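Local structure of Peptide/nickel transport system substrate-binding protein (Listeria monocytogenes serotype 1/2a, 5KZT) at residues Q231-L239 with T248-N258. The protein binds peptides as an OppA-type solute-binding protein and probably passes them on for uptake into the cell. Sequence-based numbering, arbitrary orientation.
Sequences QDSGTGLNL and TVLSADYAAQN
With OG anti to its carbonyl carbon (chi1 -67°), Ser233 sets its hydroxyl close to both Val249 O and Ser251 N, while Tyr254, turned the same way about its first torsion (-72°), brings its ring against the opening turn of helix 233-241. How a helix seats on a strand edge and the short helix after it is well illustrated here. Ser233 OG gives a weak hydrogen bond to Val249 O and accepts another weak one from Ser251 N (3.1 Å). Ser233 CB meets Tyr254 CD2 at 3.5 Å. Gly234 N lies above the ring plane, offset toward the rim; Leu237 CD2 touches the ring edge at CD1. Asp232 N-caps the helix, its OD2 receiving Thr235 N from above the carboxylate plane. In this periplasmic-binding-protein type fold, strand 247-250 pairs antiparallel with the long strand 491-503, whose Leu502 is touched by both Leu237 and Leu250. Gly236 lets the strand come close: its CA is 3.2 Å from Thr248 OG1. A water there donates to Ser233 O and Val249 O and accepts from Thr248 OG1, joining helix to strand. Asn258 ND2 packs on Leu237 CD2 and donates almost straight (169°) to Tyr254 O.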
loop_
_atom_site.group_PDB
_atom_site.type_symbol
_atom_site.label_atom_id
_atom_site.label_comp_id
_atom_site.label_asym_id
_atom_site.label_seq_id
_atom_site.Cartn_x
_atom_site.Cartn_y
_atom_site.Cartn_z
ATOM N N GLN A 231 4.806 -15.353 11.338
ATOM C CA GLN A 231 5.794 -14.277 11.287
ATOM C C GLN A 231 7.228 -14.767 11.267
ATOM O O GLN A 231 8.159 -13.997 11.562
ATOM C CB GLN A 231 5.575 -13.375 12.482
ATOM C CG GLN A 231 4.181 -12.781 12.490
ATOM C CD GLN A 231 4.053 -11.698 13.517
ATOM O OE1 GLN A 231 4.217 -11.960 14.707
ATOM N NE2 GLN A 231 3.806 -10.463 13.069
ATOM N N ASP A 232 7.406 -16.049 10.968
ATOM C CA ASP A 232 8.721 -16.597 10.747
ATOM C C ASP A 232 8.625 -17.765 9.763
ATOM O O ASP A 232 7.684 -18.564 9.802
ATOM C CB ASP A 232 9.391 -16.979 12.069
ATOM C CG ASP A 232 8.949 -18.320 12.590
ATOM O OD1 ASP A 232 7.902 -18.354 13.256
ATOM O OD2 ASP A 232 9.649 -19.333 12.327
ATOM N N SER A 233 9.604 -17.839 8.877
ATOM C CA SER A 233 9.565 -18.766 7.756
ATOM C C SER A 233 9.634 -20.226 8.180
ATOM O O SER A 233 9.113 -21.099 7.494
ATOM C CB SER A 233 10.704 -18.444 6.790
ATOM O OG SER A 233 10.476 -17.190 6.186
ATOM N N GLY A 234 10.306 -20.497 9.294
ATOM C CA GLY A 234 10.395 -21.859 9.825
ATOM C C GLY A 234 9.039 -22.414 10.192
ATOM O O GLY A 234 8.693 -23.540 9.830
ATOM N N THR A 235 8.256 -21.616 10.910
ATOM C CA THR A 235 6.922 -22.021 11.294
ATOM C C THR A 235 6.080 -22.254 10.031
ATOM O O THR A 235 5.437 -23.295 9.898
ATOM C CB THR A 235 6.276 -20.962 12.201
ATOM O OG1 THR A 235 7.063 -20.827 13.391
ATOM C CG2 THR A 235 4.851 -21.333 12.566
ATOM N N GLY A 236 6.126 -21.285 9.114
ATOM C CA GLY A 236 5.421 -21.368 7.829
ATOM C C GLY A 236 5.783 -22.615 7.039
ATOM O O GLY A 236 4.911 -23.321 6.534
ATOM N N LEU A 237 7.075 -22.891 6.954
ATOM C CA LEU A 237 7.570 -24.042 6.199
ATOM C C LEU A 237 7.085 -25.380 6.781
ATOM O O LEU A 237 6.656 -26.270 6.038
ATOM C CB LEU A 237 9.104 -23.996 6.117
ATOM C CG LEU A 237 9.791 -24.907 5.105
ATOM C CD1 LEU A 237 9.154 -24.801 3.720
ATOM C CD2 LEU A 237 11.267 -24.547 5.045
ATOM N N ASN A 238 7.135 -25.517 8.106
ATOM C CA ASN A 238 6.616 -26.711 8.754
ATOM C C ASN A 238 5.114 -26.915 8.473
ATOM O O ASN A 238 4.661 -28.036 8.272
ATOM C CB ASN A 238 6.873 -26.654 10.254
ATOM C CG ASN A 238 6.247 -27.810 10.981
ATOM O OD1 ASN A 238 6.684 -28.948 10.827
ATOM N ND2 ASN A 238 5.201 -27.543 11.743
ATOM N N LEU A 239 4.351 -25.826 8.471
ATOM C CA LEU A 239 2.918 -25.899 8.186
ATOM C C LEU A 239 2.677 -26.321 6.720
ATOM O O LEU A 239 1.795 -27.140 6.440
ATOM C CB LEU A 239 2.248 -24.564 8.493
ATOM C CG LEU A 239 2.146 -24.161 9.970
ATOM C CD1 LEU A 239 1.625 -22.742 10.082
ATOM C CD2 LEU A 239 1.246 -25.112 10.756
ATOM N N THR A 248 3.456 -20.388 1.439
ATOM C CA THR A 248 4.171 -19.826 2.577
ATOM C C THR A 248 5.341 -18.936 2.144
ATOM O O THR A 248 6.108 -19.282 1.259
ATOM C CB THR A 248 4.628 -20.949 3.539
ATOM O OG1 THR A 248 5.141 -20.384 4.750
ATOM C CG2 THR A 248 5.685 -21.838 2.898
ATOM N N VAL A 249 5.501 -17.816 2.831
ATOM C CA VAL A 249 6.558 -16.867 2.519
ATOM C C VAL A 249 7.899 -17.386 3.022
ATOM O O VAL A 249 7.976 -17.895 4.136
ATOM C CB VAL A 249 6.326 -15.504 3.204
ATOM C CG1 VAL A 249 7.458 -14.531 2.837
ATOM C CG2 VAL A 249 4.984 -14.919 2.849
ATOM N N LEU A 250 8.949 -17.231 2.208
ATOM C CA LEU A 250 10.314 -17.626 2.558
ATOM C C LEU A 250 11.179 -16.386 2.595
ATOM O O LEU A 250 11.174 -15.616 1.662
ATOM C CB LEU A 250 10.910 -18.567 1.500
ATOM C CG LEU A 250 10.119 -19.835 1.175
ATOM C CD1 LEU A 250 10.697 -20.488 -0.067
ATOM C CD2 LEU A 250 10.117 -20.792 2.354
ATOM N N SER A 251 11.956 -16.229 3.647
ATOM C CA SER A 251 12.845 -15.089 3.752
ATOM C C SER A 251 14.270 -15.544 4.063
ATOM O O SER A 251 14.470 -16.643 4.593
ATOM C CB SER A 251 12.303 -14.168 4.825
ATOM O OG SER A 251 13.305 -13.290 5.221
ATOM N N ALA A 252 15.244 -14.709 3.676
ATOM C CA ALA A 252 16.662 -14.907 3.994
ATOM C C ALA A 252 17.124 -16.346 3.664
ATOM O O ALA A 252 16.889 -16.804 2.549
ATOM C CB ALA A 252 16.931 -14.508 5.458
ATOM N N ASP A 253 17.719 -17.073 4.608
ATOM C CA ASP A 253 18.217 -18.422 4.314
ATOM C C ASP A 253 17.130 -19.431 3.927
ATOM O O ASP A 253 17.411 -20.368 3.192
ATOM C CB ASP A 253 19.057 -18.964 5.482
ATOM C CG ASP A 253 20.256 -18.097 5.775
ATOM O OD1 ASP A 253 20.899 -17.608 4.818
ATOM O OD2 ASP A 253 20.556 -17.886 6.970
ATOM N N TYR A 254 15.904 -19.254 4.403
ATOM C CA TYR A 254 14.813 -20.128 3.984
ATOM C C TYR A 254 14.488 -19.990 2.487
ATOM O O TYR A 254 14.116 -20.966 1.840
ATOM C CB TYR A 254 13.554 -19.885 4.814
ATOM C CG TYR A 254 13.660 -20.391 6.220
ATOM C CD1 TYR A 254 13.416 -21.739 6.509
ATOM C CD2 TYR A 254 14.001 -19.542 7.273
ATOM C CE1 TYR A 254 13.505 -22.225 7.803
ATOM C CE2 TYR A 254 14.085 -20.019 8.577
ATOM C CZ TYR A 254 13.837 -21.363 8.829
ATOM O OH TYR A 254 13.921 -21.859 10.109
ATOM N N ALA A 255 14.615 -18.784 1.943
ATOM C CA ALA A 255 14.429 -18.577 0.508
ATOM C C ALA A 255 15.589 -19.239 -0.238
ATOM O O ALA A 255 15.376 -20.051 -1.154
ATOM C CB ALA A 255 14.370 -17.100 0.179
ATOM N N ALA A 256 16.812 -18.903 0.184
ATOM C CA ALA A 256 18.019 -19.397 -0.462
ATOM C C ALA A 256 18.098 -20.918 -0.447
ATOM O O ALA A 256 18.536 -21.511 -1.428
ATOM C CB ALA A 256 19.251 -18.797 0.186
ATOM N N GLN A 257 17.654 -21.533 0.650
ATOM C CA GLN A 257 17.630 -23.006 0.779
ATOM C C GLN A 257 16.539 -23.701 -0.036
ATOM O O GLN A 257 16.581 -24.926 -0.207
ATOM C CB GLN A 257 17.448 -23.422 2.239
ATOM C CG GLN A 257 18.679 -23.264 3.082
ATOM C CD GLN A 257 19.790 -24.138 2.590
ATOM O OE1 GLN A 257 20.727 -23.658 1.932
ATOM N NE2 GLN A 257 19.665 -25.450 2.828
ATOM N N ASN A 258 15.555 -22.943 -0.498
ATOM C CA ASN A 258 14.435 -23.512 -1.243
ATOM C C ASN A 258 14.311 -22.965 -2.666
ATOM O O ASN A 258 13.390 -23.343 -3.382
ATOM C CB ASN A 258 13.158 -23.334 -0.425
ATOM C CG ASN A 258 13.125 -24.273 0.762
ATOM O OD1 ASN A 258 12.865 -25.466 0.597
ATOM N ND2 ASN A 258 13.482 -23.780 1.932
HETATM O O HOH W 1 12.055 -19.489 11.209
HETATM O O HOH W 2 7.773 -20.447 5.220
#